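Local coordinates for chitin binding protein (Enterococcus faecalis, PDB 4A02) that cleaves the glycosidic bonds of alpha- and beta-chitin oxidatively with copper, and works in synergy with a chitinase, at residues W91-K97 with F111-I117; F42-L47 with P105-F111; L21-V25 with T64-K68; H1-A5 with A156-A160. All blocks are in the same frame, centred on the assembly; numbering follows the deposited sequence. Where two conformers were deposited one is given.

Interaction 1 of 4, residues W91-K97 with F111-I117; sequences WDYYITK and FDKIASI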
# COMPACT_ATOMS: atom_id res chain seq x y z
N TRP A 91 8.58 -4.40 -7.67
CA TRP A 91 7.94 -4.02 -6.39
C TRP A 91 8.54 -2.68 -6.04
O TRP A 91 9.76 -2.54 -5.90
CB TRP A 91 8.23 -5.02 -5.30
CG TRP A 91 8.04 -6.48 -5.64
CD1 TRP A 91 8.92 -7.33 -6.28
CD2 TRP A 91 6.87 -7.26 -5.33
NE1 TRP A 91 8.39 -8.57 -6.37
CE2 TRP A 91 7.11 -8.55 -5.80
CE3 TRP A 91 5.67 -6.98 -4.71
CZ2 TRP A 91 6.17 -9.57 -5.66
CZ3 TRP A 91 4.75 -7.98 -4.56
CH2 TRP A 91 4.98 -9.28 -5.02
N ASP A 92 7.70 -1.65 -5.87
CA ASP A 92 8.15 -0.31 -5.53
C ASP A 92 7.50 0.16 -4.25
O ASP A 92 6.34 -0.15 -3.99
CB ASP A 92 7.82 0.69 -6.64
CG ASP A 92 8.55 0.39 -7.93
OD1 ASP A 92 9.78 0.58 -7.94
OD2 ASP A 92 7.89 0.02 -8.87
N TYR A 93 8.25 0.94 -3.47
CA TYR A 93 7.76 1.43 -2.19
C TYR A 93 8.10 2.89 -2.03
O TYR A 93 9.23 3.32 -2.31
CB TYR A 93 8.36 0.64 -1.04
CG TYR A 93 8.00 -0.82 -1.05
CD1 TYR A 93 8.72 -1.75 -1.80
CD2 TYR A 93 6.91 -1.30 -0.33
CE1 TYR A 93 8.37 -3.07 -1.79
CE2 TYR A 93 6.58 -2.62 -0.34
CZ TYR A 93 7.31 -3.53 -1.07
OH TYR A 93 6.89 -4.84 -1.01
N TYR A 94 7.12 3.64 -1.52
CA TYR A 94 7.19 5.06 -1.24
C TYR A 94 6.74 5.32 0.18
O TYR A 94 5.93 4.53 0.70
CB TYR A 94 6.29 5.83 -2.22
CG TYR A 94 6.50 5.55 -3.67
CD1 TYR A 94 5.92 4.39 -4.25
CD2 TYR A 94 7.24 6.36 -4.50
CE1 TYR A 94 6.09 4.10 -5.59
CE2 TYR A 94 7.43 6.05 -5.86
CZ TYR A 94 6.83 4.88 -6.38
OH TYR A 94 7.03 4.60 -7.72
N ILE A 95 7.15 6.43 0.80
CA ILE A 95 6.63 6.80 2.08
C ILE A 95 6.47 8.32 2.15
O ILE A 95 7.33 9.07 1.64
CB ILE A 95 7.46 6.25 3.25
CG1 ILE A 95 6.75 6.42 4.58
CG2 ILE A 95 8.86 6.85 3.29
CD1 ILE A 95 7.45 5.73 5.73
N THR A 96 5.41 8.78 2.79
CA THR A 96 5.21 10.18 3.01
C THR A 96 6.40 10.82 3.71
O THR A 96 7.07 10.20 4.54
CB THR A 96 3.93 10.40 3.88
OG1 THR A 96 3.90 9.47 4.95
CG2 THR A 96 2.67 10.22 3.07
N LYS A 97 6.64 12.09 3.39
CA LYS A 97 7.60 12.94 4.07
C LYS A 97 7.03 13.41 5.39
O LYS A 97 5.83 13.67 5.52
CB LYS A 97 7.92 14.14 3.16
CG LYS A 97 8.49 13.75 1.84
CD LYS A 97 8.49 14.89 0.85
CE LYS A 97 9.71 15.54 0.88
NZ LYS A 97 10.73 15.07 -0.06
N PHE A 111 5.61 12.23 -1.09
CA PHE A 111 6.27 10.98 -0.77
C PHE A 111 7.70 10.98 -1.32
O PHE A 111 7.96 11.60 -2.35
CB PHE A 111 5.55 9.78 -1.35
CG PHE A 111 4.17 9.46 -0.85
CD1 PHE A 111 3.09 10.28 -1.02
CD2 PHE A 111 3.94 8.23 -0.21
CE1 PHE A 111 1.82 9.92 -0.63
CE2 PHE A 111 2.67 7.86 0.21
CZ PHE A 111 1.61 8.72 0.01
N ASP A 112 8.55 10.20 -0.67
CA ASP A 112 9.84 9.80 -1.21
C ASP A 112 9.76 8.34 -1.62
O ASP A 112 9.19 7.52 -0.91
CB ASP A 112 10.96 9.93 -0.17
CG ASP A 112 11.23 11.38 0.28
OD1 ASP A 112 11.08 12.29 -0.55
OD2 ASP A 112 11.58 11.56 1.46
N LYS A 113 10.43 8.00 -2.72
CA LYS A 113 10.62 6.61 -3.09
C LYS A 113 11.73 5.99 -2.26
O LYS A 113 12.81 6.60 -2.15
CB LYS A 113 10.93 6.46 -4.59
CG LYS A 113 10.85 5.01 -5.02
CD LYS A 113 10.98 4.85 -6.52
CE LYS A 113 10.55 3.48 -6.94
NZ LYS A 113 10.87 3.13 -8.33
N ILE A 114 11.47 4.86 -1.65
CA ILE A 114 12.43 4.23 -0.74
C ILE A 114 12.89 2.85 -1.16
O ILE A 114 13.93 2.38 -0.60
CB ILE A 114 11.93 4.24 0.73
CG1 ILE A 114 10.65 3.48 0.91
CG2 ILE A 114 11.86 5.69 1.21
CD1 ILE A 114 10.27 3.26 2.37
N ALA A 115 12.26 2.18 -2.09
CA ALA A 115 12.75 0.89 -2.58
C ALA A 115 12.19 0.59 -3.94
O ALA A 115 11.06 0.97 -4.26
CB ALA A 115 12.38 -0.26 -1.61
N SER A 116 12.99 -0.12 -4.71
CA SER A 116 12.57 -0.67 -6.00
C SER A 116 13.24 -2.04 -6.13
O SER A 116 14.49 -2.12 -6.17
CB SER A 116 12.99 0.23 -7.17
OG SER A 116 12.36 -0.24 -8.39
N ILE A 117 12.48 -3.07 -6.20
CA ILE A 117 12.96 -4.44 -6.25
C ILE A 117 12.52 -5.06 -7.57
O ILE A 117 11.36 -5.07 -7.95
CB ILE A 117 12.40 -5.23 -5.09
CG1 ILE A 117 12.81 -4.58 -3.76
CG2 ILE A 117 12.73 -6.72 -5.12
CD1 ILE A 117 12.06 -5.15 -2.57
O HOH W 1 8.96 5.12 -9.35
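W91 through T96 pair antiparallel with F111 through I117, and a classic beta bulge sets both I114 and A115 against Y93. Y93 O takes both bulge amides from the same face of its carbonyl plane, I114 N at 2.8 Å and A115 N at 3.2 Å. On one face of the sheet S116 OG meets D92 OD1 nearly head-on along the C-O bond at 2.7 Å. K113 NZ reaches D92 OD1 from the opposite face of the carboxylate plane at 2.8 Å, as a salt bridge. The extended chain of K113 crosses the Y94 ring obliquely, with K113 CG 3.7 Å from Y94 CE2. A water joins K113 NZ to Y94 OH. At the far end K97 NZ bonds to the syn lone pair of D112 OD1 at 2.8 Å, while D112 OD2 has R138 as partner. T96 CG2 lies over one face of the F111 ring, 3.7 Å from its centroid. W91, Y93 and I95 point to the other face of the sheet, where W91 stacks on W148 and Y93 OH bonds to Q130. This is an edge hairpin of the beta-sandwich core of the AA10 lytic polysaccharide monooxygenases.

Interaction 2 of 4, residues F42-L47 with P105-F111; sequences FITGKL and PLDIKNF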
# COMPACT_ATOMS: atom_id res chain seq x y z
N PHE A 42 -0.69 7.51 -10.58
CA PHE A 42 -0.43 8.17 -9.31
C PHE A 42 -1.30 9.44 -9.24
O PHE A 42 -0.78 10.55 -9.17
CB PHE A 42 1.03 8.49 -9.15
CG PHE A 42 1.94 7.29 -8.99
CD1 PHE A 42 2.15 6.73 -7.75
CD2 PHE A 42 2.56 6.72 -10.08
CE1 PHE A 42 2.96 5.63 -7.60
CE2 PHE A 42 3.38 5.62 -9.91
CZ PHE A 42 3.58 5.07 -8.67
N ILE A 43 -2.61 9.25 -9.24
CA ILE A 43 -3.54 10.35 -9.36
C ILE A 43 -3.80 10.94 -7.97
O ILE A 43 -4.17 10.24 -7.04
CB ILE A 43 -4.86 9.87 -9.97
CG1 ILE A 43 -4.65 9.24 -11.36
CG2 ILE A 43 -5.90 10.97 -9.99
CD1 ILE A 43 -5.77 8.33 -11.78
N THR A 44 -3.59 12.25 -7.86
CA THR A 44 -3.78 12.90 -6.57
C THR A 44 -5.19 12.69 -6.07
O THR A 44 -6.17 12.82 -6.80
CB THR A 44 -3.46 14.39 -6.69
OG1 THR A 44 -2.07 14.44 -6.99
CG2 THR A 44 -3.75 15.16 -5.42
N GLY A 45 -5.28 12.28 -4.79
CA GLY A 45 -6.53 11.97 -4.17
C GLY A 45 -7.12 10.63 -4.50
O GLY A 45 -8.21 10.31 -4.02
N LYS A 46 -6.39 9.86 -5.31
CA LYS A 46 -6.84 8.57 -5.76
C LYS A 46 -5.73 7.53 -5.64
O LYS A 46 -5.71 6.54 -6.34
CB LYS A 46 -7.39 8.59 -7.18
CG LYS A 46 -8.61 9.57 -7.24
CD LYS A 46 -9.59 9.23 -8.26
CE LYS A 46 -10.78 10.21 -7.95
NZ LYS A 46 -12.01 9.62 -7.30
N LEU A 47 -4.77 7.77 -4.72
CA LEU A 47 -3.69 6.78 -4.55
C LEU A 47 -4.22 5.53 -3.87
O LEU A 47 -3.97 4.40 -4.31
CB LEU A 47 -2.54 7.38 -3.72
CG LEU A 47 -1.80 8.54 -4.38
CD1 LEU A 47 -0.57 8.85 -3.51
CD2 LEU A 47 -1.43 8.27 -5.80
N PRO A 105 -6.17 15.11 0.85
CA PRO A 105 -6.00 13.98 -0.06
C PRO A 105 -4.51 13.68 -0.32
O PRO A 105 -3.66 14.57 -0.41
CB PRO A 105 -6.73 14.47 -1.33
CG PRO A 105 -7.74 15.43 -0.83
CD PRO A 105 -7.04 16.19 0.27
N LEU A 106 -4.21 12.40 -0.50
CA LEU A 106 -2.86 11.96 -0.75
C LEU A 106 -2.38 12.39 -2.13
O LEU A 106 -3.04 12.24 -3.12
CB LEU A 106 -2.74 10.44 -0.64
CG LEU A 106 -3.00 9.85 0.73
CD1 LEU A 106 -3.02 8.32 0.66
CD2 LEU A 106 -2.00 10.31 1.78
N ASP A 107 -1.12 12.87 -2.18
CA ASP A 107 -0.48 13.33 -3.38
C ASP A 107 0.92 12.74 -3.41
O ASP A 107 1.65 12.89 -2.44
CB ASP A 107 -0.46 14.86 -3.40
CG ASP A 107 0.11 15.48 -4.65
OD1 ASP A 107 0.95 14.87 -5.33
OD2 ASP A 107 -0.31 16.66 -4.92
N ILE A 108 1.29 12.03 -4.48
CA ILE A 108 2.58 11.36 -4.54
C ILE A 108 3.74 12.34 -4.41
O ILE A 108 4.83 11.91 -4.01
CB ILE A 108 2.69 10.47 -5.79
CG1 ILE A 108 3.74 9.36 -5.66
CG2 ILE A 108 2.91 11.32 -7.05
CD1 ILE A 108 3.44 8.33 -4.62
N LYS A 109 3.55 13.61 -4.72
CA LYS A 109 4.65 14.57 -4.56
C LYS A 109 5.08 14.67 -3.12
O LYS A 109 6.19 15.14 -2.83
CB LYS A 109 4.22 15.96 -5.05
CG LYS A 109 3.32 16.79 -4.09
CD LYS A 109 2.85 18.13 -4.68
CE LYS A 109 1.81 18.88 -3.90
NZ LYS A 109 1.37 20.21 -4.27
N ASN A 110 4.21 14.29 -2.17
CA ASN A 110 4.48 14.36 -0.75
C ASN A 110 5.17 13.11 -0.20
O ASN A 110 5.29 12.98 1.02
CB ASN A 110 3.21 14.63 0.02
CG ASN A 110 2.64 15.99 -0.31
OD1 ASN A 110 3.37 16.93 -0.53
ND2 ASN A 110 1.30 16.05 -0.38
N PHE A 111 5.61 12.23 -1.09
CA PHE A 111 6.27 10.98 -0.77
C PHE A 111 7.70 10.98 -1.32
O PHE A 111 7.96 11.60 -2.35
CB PHE A 111 5.55 9.78 -1.35
CG PHE A 111 4.17 9.46 -0.85
CD1 PHE A 111 3.09 10.28 -1.02
CD2 PHE A 111 3.94 8.23 -0.21
CE1 PHE A 111 1.82 9.92 -0.63
CE2 PHE A 111 2.67 7.86 0.21
CZ PHE A 111 1.61 8.72 0.01
O HOH W 2 -0.47 12.14 -6.78
O HOH W 3 -1.88 16.96 -7.92
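G45 and L106 supply the one direct hydrogen bond between the two loops. G45 N donates to L106 O at 2.8 Å, and the bond is nearly straight at 171°. G45 is the third residue of a type II beta turn from I43 to K46, with a positive phi of 78°. The turn presents its amide to the other loop and brings G45 CA to 3.8 Å from P105 CB.

Water carries most of the remaining polar contact. One water donates to F42 O, accepts from I108 N at 2.9 Å, and also bonds to T44 OG1 at 2.8 Å. A second water bonds to T44 OG1 and reaches D107 OD2 weakly. T44 OG1 sits beside its own backbone N (chi1 -65°), and there it faces both waters. D107 OD1 bonds within its own loop: K109 N donates to D107 OD1 at 3.0 Å, from above the carboxylate plane. This is an Asx turn at the start of the 3-10 segment 108-110.

The apolar part lies further in. L47 CD1 fits among L106 CB, I108 CD1 and F111 CE1, the last at 3.9 Å. I108 CG1 and CD1 come against F42 CD1, with CG1 at 3.7 Å. The F42 ring also meets Y94 edge-to-face, and L47 O bonds to the hydroxyl of Y145.

Within, the loops are joined by aliphatic carbons against each other and against the F42 and F111 rings. No direct hydrogen bond between two side chains crosses the contact; its polar part runs through backbone and water.

Interaction 3 of 4, residues L21-V25 with T64-K68; sequences LNTNV and TRWHK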
# COMPACT_ATOMS: atom_id res chain seq x y z
N LEU A 21 -10.94 -4.35 10.99
CA LEU A 21 -10.57 -3.30 11.91
C LEU A 21 -10.81 -1.93 11.33
O LEU A 21 -11.37 -1.09 12.01
CB LEU A 21 -9.10 -3.22 12.38
CG LEU A 21 -8.76 -4.28 13.41
CD1 LEU A 21 -7.24 -4.28 13.56
CD2 LEU A 21 -9.38 -4.07 14.78
N ASN A 22 -10.41 -1.65 10.08
CA ASN A 22 -10.79 -0.41 9.44
C ASN A 22 -12.26 -0.48 9.05
O ASN A 22 -12.77 -1.55 8.72
CB ASN A 22 -9.95 -0.11 8.21
CG ASN A 22 -8.59 0.44 8.52
OD1 ASN A 22 -8.36 1.07 9.57
ND2 ASN A 22 -7.66 0.29 7.58
N THR A 23 -12.89 0.69 9.05
CA THR A 23 -14.27 0.83 8.61
C THR A 23 -14.35 1.58 7.29
O THR A 23 -13.47 2.36 6.92
CB THR A 23 -15.13 1.48 9.71
OG1 THR A 23 -14.57 2.73 10.01
CG2 THR A 23 -15.26 0.56 10.90
N ASN A 24 -15.44 1.32 6.59
CA ASN A 24 -15.78 1.96 5.32
C ASN A 24 -14.60 2.09 4.38
O ASN A 24 -14.08 3.18 4.09
CB ASN A 24 -16.49 3.28 5.50
CG ASN A 24 -17.02 3.80 4.19
OD1 ASN A 24 -17.17 3.03 3.22
ND2 ASN A 24 -17.31 5.09 4.13
N VAL A 25 -14.21 0.95 3.80
CA VAL A 25 -13.17 0.88 2.79
C VAL A 25 -13.78 0.54 1.40
O VAL A 25 -13.07 0.13 0.47
CB VAL A 25 -12.06 -0.11 3.14
CG1 VAL A 25 -11.28 0.37 4.35
CG2 VAL A 25 -12.59 -1.51 3.34
N THR A 64 -7.59 10.64 12.03
CA THR A 64 -8.18 9.59 12.83
C THR A 64 -8.93 8.53 12.00
O THR A 64 -9.46 7.58 12.59
CB THR A 64 -9.11 10.14 13.90
OG1 THR A 64 -10.15 10.87 13.30
CG2 THR A 64 -8.30 11.05 14.84
N ARG A 65 -8.96 8.63 10.68
CA ARG A 65 -9.78 7.77 9.87
C ARG A 65 -9.35 6.30 9.90
O ARG A 65 -10.19 5.42 9.80
CB ARG A 65 -9.78 8.28 8.43
CG ARG A 65 -10.70 7.60 7.45
CD ARG A 65 -12.19 7.86 7.74
NE ARG A 65 -13.01 7.31 6.65
CZ ARG A 65 -13.23 6.01 6.49
NH1 ARG A 65 -12.92 5.16 7.43
NH2 ARG A 65 -13.82 5.62 5.43
N TRP A 66 -8.04 6.06 9.94
CA TRP A 66 -7.47 4.77 9.66
C TRP A 66 -6.64 4.25 10.81
O TRP A 66 -5.97 5.00 11.53
CB TRP A 66 -6.58 4.84 8.40
CG TRP A 66 -7.25 5.41 7.22
CD1 TRP A 66 -6.94 6.55 6.54
CD2 TRP A 66 -8.42 4.88 6.53
NE1 TRP A 66 -7.79 6.77 5.49
CE2 TRP A 66 -8.71 5.75 5.46
CE3 TRP A 66 -9.24 3.76 6.74
CZ2 TRP A 66 -9.78 5.53 4.59
CZ3 TRP A 66 -10.28 3.55 5.88
CH2 TRP A 66 -10.55 4.42 4.83
N HIS A 67 -6.62 2.91 10.98
CA HIS A 67 -5.77 2.27 11.97
C HIS A 67 -4.31 2.29 11.50
O HIS A 67 -4.01 1.99 10.35
CB HIS A 67 -6.23 0.83 12.20
CG HIS A 67 -7.47 0.75 12.99
ND1 HIS A 67 -8.71 1.03 12.42
CD2 HIS A 67 -7.72 0.48 14.27
CE1 HIS A 67 -9.64 0.90 13.34
NE2 HIS A 67 -9.08 0.59 14.49
N LYS A 68 -3.41 2.62 12.42
CA LYS A 68 -2.01 2.87 12.08
C LYS A 68 -1.12 1.90 12.85
O LYS A 68 -1.04 1.97 14.08
CB LYS A 68 -1.64 4.30 12.48
CG LYS A 68 -2.51 5.37 11.85
CD LYS A 68 -2.38 6.69 12.57
CE LYS A 68 -3.33 7.76 12.16
NZ LYS A 68 -4.76 7.39 12.52
O HOH W 4 -5.07 1.41 7.93
O HOH W 5 -11.05 2.70 10.41
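N22 with H67, and T23 and N24 with R65, join two parts of the long loop region between strand 2-6 and strand 69-71. This region probably corresponds to what is usually called L2 in AA10 enzymes.

N22 OD1 accepts twice from H67. The backbone N of H67 comes in the amide plane at 2.9 Å from N22 OD1, with an angle of 170° at the hydrogen. H67 ND1 is also 2.9 Å from N22 OD1 but tilted from that plane, and the oxygen lies at the edge of the imidazole. The single oxygen N22 OD1 so holds both the backbone and the ring of H67. A water also bonds to N22 OD1, and links T23 N to R65 O. A second water runs from N22 ND2 to H67 O.

The guanidinium of R65 works edge-on. R65 NH1 points at T23 O at 2.9 Å, almost straight at 175°, and R65 NH2 reaches N24 O at 2.8 Å. Both carbonyl oxygens lie near the guanidinium plane. The chain of R65 bends at chi2 (68°), which lays CG over the centre of the W66 ring and puts one face of the guanidinium against W66 CH2 at the ring's rim. R65 NE is bound to E60 in a salt bridge.

W66 also packs against the 21-25 loop. W66 CE3 is 3.8 Å from N22 CG, and W66 CZ3 is 3.7 Å from V25 CG1.

Helix 10-13 borders the contact: N22 touches F13 and gives its ND2 to R10 O. The W66 ring makes a cation-pi contact with R10, bonds through NE1 to E60 O, and touches D162 of strand 155-165.

Interaction 4 of 4, residues H1-A5 with A156-A160; sequences HGYVA and AFYQA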
# COMPACT_ATOMS: atom_id res chain seq x y z
N HIS A 1 -3.27 -11.13 -8.11
CA HIS A 1 -4.01 -10.13 -7.33
C HIS A 1 -3.48 -10.34 -5.95
O HIS A 1 -2.91 -11.40 -5.62
CB HIS A 1 -5.47 -10.24 -7.48
CG HIS A 1 -5.62 -10.10 -9.10
ND1 HIS A 1 -4.62 -10.44 -10.04
CD2 HIS A 1 -6.74 -9.61 -9.70
CE1 HIS A 1 -5.27 -10.11 -11.17
NE2 HIS A 1 -6.53 -9.61 -11.06
N GLY A 2 -3.54 -9.30 -5.09
CA GLY A 2 -2.97 -9.44 -3.79
C GLY A 2 -2.96 -8.14 -3.03
O GLY A 2 -3.40 -7.11 -3.52
N TYR A 3 -2.45 -8.23 -1.81
CA TYR A 3 -2.44 -7.09 -0.90
C TYR A 3 -1.26 -7.22 0.05
O TYR A 3 -0.67 -8.31 0.18
CB TYR A 3 -3.78 -6.98 -0.11
CG TYR A 3 -4.25 -8.29 0.45
CD1 TYR A 3 -3.70 -8.85 1.60
CD2 TYR A 3 -5.26 -9.01 -0.18
CE1 TYR A 3 -4.14 -10.05 2.09
CE2 TYR A 3 -5.71 -10.21 0.29
CZ TYR A 3 -5.14 -10.75 1.44
OH TYR A 3 -5.61 -11.96 1.88
N VAL A 4 -0.93 -6.12 0.73
CA VAL A 4 0.06 -6.14 1.78
C VAL A 4 -0.61 -6.50 3.09
O VAL A 4 -1.54 -5.84 3.54
CB VAL A 4 0.84 -4.81 1.86
CG1 VAL A 4 1.72 -4.80 3.10
CG2 VAL A 4 1.64 -4.60 0.60
N ALA A 5 -0.12 -7.60 3.69
CA ALA A 5 -0.66 -8.14 4.91
C ALA A 5 0.14 -7.74 6.15
O ALA A 5 -0.42 -7.77 7.24
CB ALA A 5 -0.75 -9.67 4.81
N ALA A 156 -0.64 -2.76 -12.22
CA ALA A 156 0.01 -2.93 -10.93
C ALA A 156 -1.11 -2.97 -9.89
O ALA A 156 -2.22 -2.50 -10.12
CB ALA A 156 0.95 -1.78 -10.64
N PHE A 157 -0.75 -3.50 -8.73
CA PHE A 157 -1.61 -3.50 -7.55
C PHE A 157 -1.04 -2.53 -6.54
O PHE A 157 0.15 -2.56 -6.23
CB PHE A 157 -1.74 -4.93 -6.96
CG PHE A 157 -2.55 -5.80 -7.86
CD1 PHE A 157 -1.99 -6.35 -9.01
CD2 PHE A 157 -3.91 -6.02 -7.64
CE1 PHE A 157 -2.76 -7.06 -9.91
CE2 PHE A 157 -4.68 -6.72 -8.52
CZ PHE A 157 -4.12 -7.22 -9.68
N TYR A 158 -1.91 -1.65 -6.04
CA TYR A 158 -1.51 -0.49 -5.25
C TYR A 158 -2.04 -0.60 -3.85
O TYR A 158 -3.24 -0.80 -3.65
CB TYR A 158 -2.06 0.78 -5.92
CG TYR A 158 -1.46 1.10 -7.29
CD1 TYR A 158 -1.99 0.58 -8.45
CD2 TYR A 158 -0.35 1.96 -7.38
CE1 TYR A 158 -1.42 0.90 -9.68
CE2 TYR A 158 0.18 2.29 -8.59
CZ TYR A 158 -0.36 1.76 -9.76
OH TYR A 158 0.24 2.12 -10.95
N GLN A 159 -1.14 -0.46 -2.87
CA GLN A 159 -1.46 -0.71 -1.46
C GLN A 159 -0.94 0.42 -0.58
O GLN A 159 0.24 0.50 -0.25
CB GLN A 159 -0.85 -2.04 -1.04
CG GLN A 159 -1.53 -3.23 -1.70
CD GLN A 159 -2.84 -3.56 -1.02
OE1 GLN A 159 -2.83 -3.94 0.16
NE2 GLN A 159 -3.95 -3.44 -1.71
N ALA A 160 -1.89 1.27 -0.14
CA ALA A 160 -1.60 2.23 0.91
C ALA A 160 -1.63 1.55 2.27
O ALA A 160 -2.54 0.76 2.55
CB ALA A 160 -2.65 3.35 0.88
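Q159 reaches across from strand 155-165 to the backbone of Y3 and V4. Q159 CB lies 3.9 Å from V4 CG2, and the two side chains pass alongside, pointing opposite ways. Q159 CG comes to 3.8 Å from V4 N. There the chain bends at chi2 and swings the amide beside the neighbouring strand, with Q159 CD 3.6 Å from Y3 CA. Q159 OE1 accepts from V4 N at 2.9 Å. The N-H points at it fairly well, but V4 N stands 44° out of the amide plane. Y3 CB also lies close to this oxygen, and S9 OG bonds to it from outside the two strands. Q159 NE2 turns back to its own chain and makes a weak bond to Y158 O.

The two strands belong to different sheets of the beta sandwich. They run in similar directions, 27° apart, and their axes are 7.0 Å apart. The Q159 side chain spans this gap and bonds to the backbone of the facing strand, in a buried setting where W80 and I35 also touch it.

At the other end is the copper site. H1 and H86 bind the metal, as in the histidine brace of this family. F157 packs against one face of the H1 ring: F157 CZ stands 3.2 Å from the plane of the H1 ring, over the ring's centre. The two ring planes are 47° apart, so this is an oblique pair. H1 CA sits over the face of the F157 ring, 3.9 Å from its centroid. F157 also touches E36, I150 and the ring of W148.

Interactions 1 and 2 share F111 and touch directly: K97 N probably bonds to N110 O. Their centres are about 13 Å apart and their segments alternate along the chain, as do those of interactions 2 and 3. Interaction 4 joins the chain's first residues to strand 155-165 and encloses the other three in sequence. Interactions 1 and 4 reach the same mixed sheet, with centres about 14 Å apart. Interaction 3 lies in loops, its centre about 22 Å from that of interaction 1, on opposite sides of the chain's centre. Only interaction 4 holds a copper ligand, while interactions 2 and 3 tie loops away from that site.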